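Local coordinates for reticulocyte binding protein (Streptococcus agalactiae COH1, PDB 3FAX) that probably hydrolyses alpha-1,6-glucosidic links in pullulan-type alpha-glucans, with a catalytic domain of the alpha-amylase family and bound glucose units, at residues Asp267-Glu272 against Ala615-Gly620; Gly514-Asp519 against Val567-Ala572. One frame throughout, in Å; residues are numbered along the deposited sequence.

How the interactions relate
Both contacts belong to the closed eight-stranded parallel barrel of the alpha-amylase catalytic domain, their centres about 10 Å apart. Interaction 1 joins strand 269-273, the first of the barrel, to strand 614-618, the last, and so closes the ring; interaction 2 pairs strands six and seven, 513-517 and 566-568. Along the chain interaction 2 is nested within the loop that interaction 1 closes. Strands 566-568 and 614-618 are neighbours, linked by a probable hydrogen bond from Phe-616 N to Gln-568 O (3.1 Å), while the Phe-616 and Phe-516 rings meet edge-to-face. Barrel closure and the sugar-binding end of strand 513-517 thus share one wall.

Interaction 1. Residues Asp267-Glu272 against Ala615-Gly620; sequences DAVIYE and AFIHSG
Tyr-271 and Ser-619 meet with the backbone N of Ser-619 over one face of the tyrosine ring, while the CG2 branch of Ile-617 approaches the same ring obliquely at CD1. The Phe-616 ring receives Glu-272 CD at its edge, in plane, and the carboxylate is turned 74° from it. Glu-272 CB lies against ring atom Phe-616 CZ (3.4 Å), and Ile-270 CG2 comes obliquely to Phe-616 CD1 (3.8 Å). At the His-618 ring, Glu-272 OE1 comes obliquely to CD2 (3.4 Å); the other carboxylate oxygen, OE2, is hydrogen-bonded to His-573. The glutamate reaches this far because its chain is extended, with CG anti to the backbone N (chi1 180°). Ser-619 OG donates to Tyr-271 OH at 2.7 Å, and that hydroxyl is also bonded to Glu-622, a double hold that fixes the outer end of the ring. Between the two sets of side chains runs a parallel ladder in which Ala-615 and Ile-617 each use both N and O. Ile-270 N binds Ala-615 O and Ile-617 N binds Ile-270 O; the straightest bond, Glu-272 N to Ile-617 O, has 168° at the hydrogen. Ser-619 N, bonded to Glu-272 O, carries the pattern just past the strand. This is the seam of the TIM barrel. Ile-270, Glu-272, Phe-616 and His-618 face its interior; on the outer side Val-269 and Ala-615 touch Arg-701 and Ile-617 touches Ile-698 of helix 685-702, Tyr-271 packs on helix 302-308, and strand 312-315 flanks strand 269-273.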
ATOM      1  N   ASP A 267      -5.723 -10.863 -15.157  1.00 39.46           N
ATOM      2  CA  ASP A 267      -7.193 -10.799 -15.204  1.00 39.06           C
ATOM      3  C   ASP A 267      -7.809  -9.907 -14.113  1.00 36.96           C
ATOM      4  O   ASP A 267      -9.031  -9.864 -13.970  1.00 36.71           O
ATOM      5  CB  ASP A 267      -7.802 -12.206 -15.097  1.00 40.50           C
ATOM      6  CG  ASP A 267      -7.384 -13.125 -16.237  1.00 41.95           C
ATOM      7  OD1 ASP A 267      -7.240 -12.655 -17.389  1.00 43.13           O
ATOM      8  OD2 ASP A 267      -7.221 -14.336 -15.979  1.00 43.69           O
ATOM      9  N   ALA A 268      -6.978  -9.199 -13.354  1.00 33.82           N
ATOM     10  CA  ALA A 268      -7.457  -8.404 -12.224  1.00 32.96           C
ATOM     11  C   ALA A 268      -7.747  -6.961 -12.625  1.00 32.17           C
ATOM     12  O   ALA A 268      -6.900  -6.298 -13.236  1.00 33.47           O
ATOM     13  CB  ALA A 268      -6.433  -8.437 -11.086  1.00 31.55           C
ATOM     14  N   VAL A 269      -8.949  -6.493 -12.287  1.00 30.15           N
ATOM     15  CA  VAL A 269      -9.312  -5.082 -12.407  1.00 28.59           C
ATOM     16  C   VAL A 269      -9.524  -4.578 -10.994  1.00 28.30           C
ATOM     17  O   VAL A 269     -10.573  -4.807 -10.393  1.00 27.41           O
ATOM     18  CB  VAL A 269     -10.602  -4.868 -13.253  1.00 28.92           C
ATOM     19  CG1 VAL A 269     -10.979  -3.395 -13.306  1.00 27.64           C
ATOM     20  CG2 VAL A 269     -10.418  -5.409 -14.662  1.00 27.51           C
ATOM     21  N   ILE A 270      -8.506  -3.918 -10.454  1.00 29.75           N
ATOM     22  CA  ILE A 270      -8.512  -3.488  -9.055  1.00 30.26           C
ATOM     23  C   ILE A 270      -9.218  -2.131  -8.897  1.00 30.75           C
ATOM     24  O   ILE A 270      -9.081  -1.246  -9.741  1.00 29.45           O
ATOM     25  CB  ILE A 270      -7.070  -3.392  -8.499  1.00 30.09           C
ATOM     26  CG1 ILE A 270      -6.354  -4.747  -8.603  1.00 30.69           C
ATOM     27  CG2 ILE A 270      -7.082  -2.915  -7.057  1.00 29.50           C
ATOM     28  CD1 ILE A 270      -4.835  -4.663  -8.401  1.00 28.55           C
ATOM     29  N   TYR A 271      -9.961  -1.978  -7.802  1.00 31.64           N
ATOM     30  CA  TYR A 271     -10.706  -0.751  -7.511  1.00 30.53           C
ATOM     31  C   TYR A 271     -10.295  -0.249  -6.138  1.00 28.27           C
ATOM     32  O   TYR A 271     -10.617  -0.886  -5.137  1.00 27.20           O
ATOM     33  CB  TYR A 271     -12.210  -1.037  -7.544  1.00 31.62           C
ATOM     34  CG  TYR A 271     -13.087   0.187  -7.348  1.00 32.23           C
ATOM     35  CD1 TYR A 271     -13.439   0.998  -8.430  1.00 31.60           C
ATOM     36  CD2 TYR A 271     -13.571   0.530  -6.086  1.00 31.11           C
ATOM     37  CE1 TYR A 271     -14.239   2.122  -8.252  1.00 31.05           C
ATOM     38  CE2 TYR A 271     -14.375   1.650  -5.903  1.00 30.70           C
ATOM     39  CZ  TYR A 271     -14.709   2.439  -6.988  1.00 30.80           C
ATOM     40  OH  TYR A 271     -15.512   3.547  -6.809  1.00 30.83           O
ATOM     41  N   GLU A 272      -9.572   0.873  -6.094  1.00 27.22           N
ATOM     42  CA  GLU A 272      -8.985   1.372  -4.839  1.00 26.46           C
ATOM     43  C   GLU A 272      -9.938   2.278  -4.102  1.00 25.68           C
ATOM     44  O   GLU A 272     -10.173   3.391  -4.545  1.00 26.90           O
ATOM     45  CB  GLU A 272      -7.678   2.149  -5.080  1.00 26.15           C
ATOM     46  CG  GLU A 272      -7.049   2.690  -3.786  1.00 26.37           C
ATOM     47  CD  GLU A 272      -5.860   3.616  -4.000  1.00 26.74           C
ATOM     48  OE1 GLU A 272      -5.945   4.541  -4.838  1.00 27.06           O
ATOM     49  OE2 GLU A 272      -4.842   3.428  -3.301  1.00 24.41           O
ATOM     50  N   ALA A 615      -5.036  -4.144 -14.380  1.00 27.58           N
ATOM     51  CA  ALA A 615      -5.749  -2.879 -14.521  1.00 28.50           C
ATOM     52  C   ALA A 615      -6.107  -2.333 -13.153  1.00 27.84           C
ATOM     53  O   ALA A 615      -6.619  -3.064 -12.312  1.00 29.47           O
ATOM     54  CB  ALA A 615      -7.008  -3.059 -15.374  1.00 28.24           C
ATOM     55  N   PHE A 616      -5.839  -1.049 -12.945  1.00 27.47           N
ATOM     56  CA  PHE A 616      -6.061  -0.393 -11.656  1.00 28.59           C
ATOM     57  C   PHE A 616      -6.908   0.848 -11.855  1.00 28.66           C
ATOM     58  O   PHE A 616      -6.646   1.646 -12.756  1.00 29.43           O
ATOM     59  CB  PHE A 616      -4.724   0.017 -11.043  1.00 28.72           C
ATOM     60  CG  PHE A 616      -4.833   0.581  -9.654  1.00 29.34           C
ATOM     61  CD1 PHE A 616      -4.746  -0.249  -8.541  1.00 28.64           C
ATOM     62  CD2 PHE A 616      -5.007   1.948  -9.456  1.00 28.83           C
ATOM     63  CE1 PHE A 616      -4.836   0.276  -7.264  1.00 28.55           C
ATOM     64  CE2 PHE A 616      -5.094   2.474  -8.181  1.00 26.94           C
ATOM     65  CZ  PHE A 616      -5.009   1.644  -7.088  1.00 27.71           C
ATOM     66  N   ILE A 617      -7.916   1.012 -11.007  1.00 28.55           N
ATOM     67  CA  ILE A 617      -8.832   2.137 -11.112  1.00 28.63           C
ATOM     68  C   ILE A 617      -9.001   2.765  -9.739  1.00 29.40           C
ATOM     69  O   ILE A 617      -9.338   2.083  -8.771  1.00 30.97           O
ATOM     70  CB  ILE A 617     -10.190   1.692 -11.710  1.00 29.04           C
ATOM     71  CG1 ILE A 617     -10.003   1.379 -13.199  1.00 31.24           C
ATOM     72  CG2 ILE A 617     -11.267   2.770 -11.518  1.00 26.41           C
ATOM     73  CD1 ILE A 617     -11.276   0.978 -13.931  1.00 34.67           C
ATOM     74  N   HIS A 618      -8.735   4.062  -9.651  1.00 30.66           N
ATOM     75  CA  HIS A 618      -8.927   4.788  -8.409  1.00 30.79           C
ATOM     76  C   HIS A 618     -10.414   5.015  -8.255  1.00 31.59           C
ATOM     77  O   HIS A 618     -11.082   5.310  -9.230  1.00 31.73           O
ATOM     78  CB  HIS A 618      -8.181   6.121  -8.435  1.00 29.52           C
ATOM     79  CG  HIS A 618      -8.429   6.970  -7.227  1.00 28.66           C
ATOM     80  ND1 HIS A 618      -8.804   8.292  -7.311  1.00 29.01           N
ATOM     81  CD2 HIS A 618      -8.375   6.678  -5.905  1.00 28.55           C
ATOM     82  CE1 HIS A 618      -8.955   8.784  -6.094  1.00 28.89           C
ATOM     83  NE2 HIS A 618      -8.708   7.824  -5.222  1.00 29.75           N
ATOM     84  N   SER A 619     -10.936   4.854  -7.043  1.00 34.04           N
ATOM     85  CA  SER A 619     -12.371   5.057  -6.804  1.00 34.21           C
ATOM     86  C   SER A 619     -12.737   6.500  -7.100  1.00 34.20           C
ATOM     87  O   SER A 619     -12.138   7.433  -6.550  1.00 33.64           O
ATOM     88  CB  SER A 619     -12.750   4.710  -5.359  1.00 33.70           C
ATOM     89  OG  SER A 619     -14.086   5.070  -5.071  1.00 32.20           O
ATOM     90  N   GLY A 620     -13.712   6.674  -7.982  1.00 35.28           N
ATOM     91  CA  GLY A 620     -14.129   7.997  -8.426  1.00 36.42           C
ATOM     92  C   GLY A 620     -13.608   8.349  -9.810  1.00 37.88           C
ATOM     93  O   GLY A 620     -14.203   9.169 -10.516  1.00 38.79           O
TER

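Interaction 2. Residues Gly514-Asp519 against Val567-Ala572; sequences GVFSDD and VQYIAA. With GLC (alpha-D-glucopyranose), chain B.
Two backbone hydrogen bonds tie Val-567 between Val-515 and Ser-517. Val-567 N reaches Val-515 O at 2.8 Å in a nearly straight bond (174° at the hydrogen), although it comes from above the carbonyl plane; Ser-517 N donates to Val-567 O at 2.9 Å. Phe-516 CA adds a C-H...O contact to that same oxygen. The aromatic part is a T-shaped pair: the edge of Phe-516 points into the face of Tyr-569, with CD1 over the ring centre, the centroids 4.8 Å apart and the planes inclined at 56°. Tyr-569 presents its face from a crowded chi1 of 87°, where CG sits between the backbone N and the carbonyl carbon. Its own edge meets the backbone, with Ser-517 O near its plane at 3.4 Å from Tyr-569 CE1. The apolar contact is made by the CG1 branch of Val-567, which touches Phe-516 CD1 at 3.8 Å; CG2 makes a separate van der Waals touch on the Val-515 backbone. The polar contacts gather at the start of helix 518-525, where Ser-517 is in the N-cap position; Asp-518 takes a hydrogen bond on OD2 from O2 of a bound alpha-glucose (2.7 Å). Asp-518 OD1 accepts hydrogen bonds from Gln-504 and Asn-557, which would limit rotation of the carboxylate. Arg-521 bonds both Tyr-569 OH and that glucose. The chemistry therefore splits: the aromatic and aliphatic groups pack the strand ends, and the carboxylate, oriented by two amides, accepts a hydroxyl of the bound sugar, consistent with a place in the substrate-binding site of this alpha-amylase-family domain.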
ATOM      1  N   GLY A 514       3.361  -7.613  -8.630  1.00 28.56           N
ATOM      2  CA  GLY A 514       3.357  -6.565  -9.663  1.00 27.99           C
ATOM      3  C   GLY A 514       3.596  -5.165  -9.098  1.00 26.83           C
ATOM      4  O   GLY A 514       3.382  -4.923  -7.901  1.00 26.23           O
ATOM      5  N   VAL A 515       4.023  -4.236  -9.952  1.00 23.10           N
ATOM      6  CA  VAL A 515       4.267  -2.860  -9.501  1.00 21.84           C
ATOM      7  C   VAL A 515       3.587  -1.796 -10.345  1.00 21.21           C
ATOM      8  O   VAL A 515       3.469  -1.920 -11.563  1.00 20.72           O
ATOM      9  CB  VAL A 515       5.772  -2.528  -9.394  1.00 19.64           C
ATOM     10  CG1 VAL A 515       6.441  -3.436  -8.363  1.00 16.14           C
ATOM     11  CG2 VAL A 515       6.453  -2.603 -10.759  1.00 19.60           C
ATOM     12  N   PHE A 516       3.149  -0.739  -9.667  1.00 23.77           N
ATOM     13  CA  PHE A 516       2.569   0.421 -10.326  1.00 25.51           C
ATOM     14  C   PHE A 516       3.514   0.977 -11.379  1.00 26.13           C
ATOM     15  O   PHE A 516       4.719   1.111 -11.147  1.00 24.23           O
ATOM     16  CB  PHE A 516       2.231   1.511  -9.310  1.00 27.77           C
ATOM     17  CG  PHE A 516       1.029   1.198  -8.458  1.00 27.92           C
ATOM     18  CD1 PHE A 516      -0.257   1.397  -8.952  1.00 29.59           C
ATOM     19  CD2 PHE A 516       1.184   0.723  -7.166  1.00 27.80           C
ATOM     20  CE1 PHE A 516      -1.376   1.123  -8.172  1.00 30.49           C
ATOM     21  CE2 PHE A 516       0.082   0.444  -6.376  1.00 29.54           C
ATOM     22  CZ  PHE A 516      -1.209   0.637  -6.881  1.00 30.90           C
ATOM     23  N   SER A 517       2.937   1.281 -12.538  1.00 27.60           N
ATOM     24  CA  SER A 517       3.653   1.848 -13.666  1.00 27.96           C
ATOM     25  C   SER A 517       3.475   3.358 -13.675  1.00 29.45           C
ATOM     26  O   SER A 517       2.476   3.866 -14.170  1.00 29.69           O
ATOM     27  CB  SER A 517       3.129   1.246 -14.977  1.00 26.99           C
ATOM     28  OG  SER A 517       3.933   1.615 -16.072  1.00 26.74           O
ATOM     29  N   ASP A 518       4.446   4.073 -13.112  1.00 31.51           N
ATOM     30  CA  ASP A 518       4.446   5.535 -13.176  1.00 31.04           C
ATOM     31  C   ASP A 518       4.754   6.048 -14.591  1.00 31.35           C
ATOM     32  O   ASP A 518       4.440   7.192 -14.919  1.00 29.54           O
ATOM     33  CB  ASP A 518       5.401   6.156 -12.131  1.00 32.87           C
ATOM     34  CG  ASP A 518       6.820   5.586 -12.181  1.00 32.98           C
ATOM     35  OD1 ASP A 518       7.004   4.399 -12.533  1.00 33.90           O
ATOM     36  OD2 ASP A 518       7.755   6.331 -11.834  1.00 32.75           O
ATOM     37  N   ASP A 519       5.347   5.200 -15.433  1.00 31.83           N
ATOM     38  CA  ASP A 519       5.669   5.593 -16.812  1.00 29.78           C
ATOM     39  C   ASP A 519       4.400   5.815 -17.630  1.00 28.11           C
ATOM     40  O   ASP A 519       4.271   6.834 -18.320  1.00 27.90           O
ATOM     41  CB  ASP A 519       6.552   4.547 -17.507  1.00 28.48           C
ATOM     42  CG  ASP A 519       7.326   5.129 -18.673  1.00 29.74           C
ATOM     43  OD1 ASP A 519       8.095   6.086 -18.429  1.00 31.40           O
ATOM     44  OD2 ASP A 519       7.179   4.641 -19.821  1.00 26.31           O
ATOM     45  N   VAL A 567       1.245  -2.968 -12.982  1.00 30.12           N
ATOM     46  CA  VAL A 567      -0.044  -2.442 -12.592  1.00 29.84           C
ATOM     47  C   VAL A 567      -0.228  -1.125 -13.342  1.00 30.65           C
ATOM     48  O   VAL A 567       0.511  -0.151 -13.120  1.00 27.79           O
ATOM     49  CB  VAL A 567      -0.117  -2.219 -11.066  1.00 29.03           C
ATOM     50  CG1 VAL A 567      -1.511  -1.737 -10.668  1.00 25.82           C
ATOM     51  CG2 VAL A 567       0.267  -3.507 -10.326  1.00 23.50           C
ATOM     52  N   GLN A 568      -1.197  -1.109 -14.254  1.00 31.26           N
ATOM     53  CA  GLN A 568      -1.406   0.045 -15.119  1.00 31.62           C
ATOM     54  C   GLN A 568      -2.347   1.010 -14.415  1.00 31.40           C
ATOM     55  O   GLN A 568      -3.429   0.610 -13.983  1.00 31.16           O
ATOM     56  CB  GLN A 568      -1.996  -0.382 -16.466  1.00 32.79           C
ATOM     57  CG  GLN A 568      -1.231  -1.496 -17.197  1.00 34.33           C
ATOM     58  CD  GLN A 568      -0.073  -1.006 -18.073  1.00 35.12           C
ATOM     59  OE1 GLN A 568       0.249  -1.631 -19.085  1.00 34.69           O
ATOM     60  NE2 GLN A 568       0.557   0.098 -17.684  1.00 35.18           N
ATOM     61  N   TYR A 569      -1.935   2.273 -14.290  1.00 30.51           N
ATOM     62  CA  TYR A 569      -2.776   3.283 -13.654  1.00 29.88           C
ATOM     63  C   TYR A 569      -2.492   4.722 -14.102  1.00 30.72           C
ATOM     64  O   TYR A 569      -1.415   5.037 -14.624  1.00 31.48           O
ATOM     65  CB  TYR A 569      -2.688   3.163 -12.126  1.00 29.42           C
ATOM     66  CG  TYR A 569      -1.550   3.915 -11.441  1.00 29.28           C
ATOM     67  CD1 TYR A 569      -0.244   3.832 -11.895  1.00 29.11           C
ATOM     68  CD2 TYR A 569      -1.791   4.670 -10.305  1.00 28.74           C
ATOM     69  CE1 TYR A 569       0.785   4.503 -11.249  1.00 29.57           C
ATOM     70  CE2 TYR A 569      -0.783   5.336  -9.658  1.00 29.18           C
ATOM     71  CZ  TYR A 569       0.505   5.249 -10.127  1.00 29.72           C
ATOM     72  OH  TYR A 569       1.499   5.927  -9.467  1.00 28.42           O
ATOM     73  N   ILE A 570      -3.493   5.577 -13.906  1.00 30.03           N
ATOM     74  CA  ILE A 570      -3.380   7.012 -14.162  1.00 29.82           C
ATOM     75  C   ILE A 570      -3.816   7.855 -12.951  1.00 29.63           C
ATOM     76  O   ILE A 570      -3.532   9.056 -12.896  1.00 27.19           O
ATOM     77  CB  ILE A 570      -4.181   7.436 -15.419  1.00 29.34           C
ATOM     78  CG1 ILE A 570      -5.601   6.863 -15.399  1.00 30.28           C
ATOM     79  CG2 ILE A 570      -3.461   7.000 -16.674  1.00 28.99           C
ATOM     80  CD1 ILE A 570      -6.467   7.300 -16.576  1.00 27.70           C
ATOM     81  N   ALA A 571      -4.497   7.227 -11.988  1.00 28.86           N
ATOM     82  CA  ALA A 571      -4.880   7.890 -10.748  1.00 26.88           C
ATOM     83  C   ALA A 571      -4.846   6.923  -9.582  1.00 28.66           C
ATOM     84  O   ALA A 571      -4.985   5.721  -9.755  1.00 30.06           O
ATOM     85  CB  ALA A 571      -6.253   8.489 -10.876  1.00 26.08           C
ATOM     86  N   ALA A 572      -4.653   7.463  -8.389  1.00 31.37           N
ATOM     87  CA  ALA A 572      -4.699   6.683  -7.163  1.00 34.46           C
ATOM     88  C   ALA A 572      -5.226   7.614  -6.081  1.00 35.46           C
ATOM     89  O   ALA A 572      -5.692   8.710  -6.386  1.00 38.19           O
ATOM     90  CB  ALA A 572      -3.307   6.152  -6.804  1.00 34.33           C
TER
HETATM   91  C1  GLC B   2       9.059   8.330  -8.428  1.00 54.69           C
HETATM   92  C2  GLC B   2       7.605   8.017  -8.772  1.00 52.17           C
HETATM   93  C3  GLC B   2       6.663   8.787  -7.869  1.00 52.19           C
HETATM   94  C4  GLC B   2       7.030   8.541  -6.418  1.00 54.01           C
HETATM   95  C5  GLC B   2       8.489   8.909  -6.188  1.00 54.23           C
HETATM   96  C6  GLC B   2       8.864   8.686  -4.724  1.00 54.29           C
HETATM   97  O2  GLC B   2       7.319   8.370 -10.103  1.00 48.48           O
HETATM   98  O3  GLC B   2       5.335   8.381  -8.095  1.00 49.30           O
HETATM   99  O4  GLC B   2       6.206   9.356  -5.622  1.00 56.13           O
HETATM  100  O5  GLC B   2       9.297   8.126  -7.045  1.00 54.36           O
HETATM  101  O6  GLC B   2      10.259   8.576  -4.586  1.00 54.08           O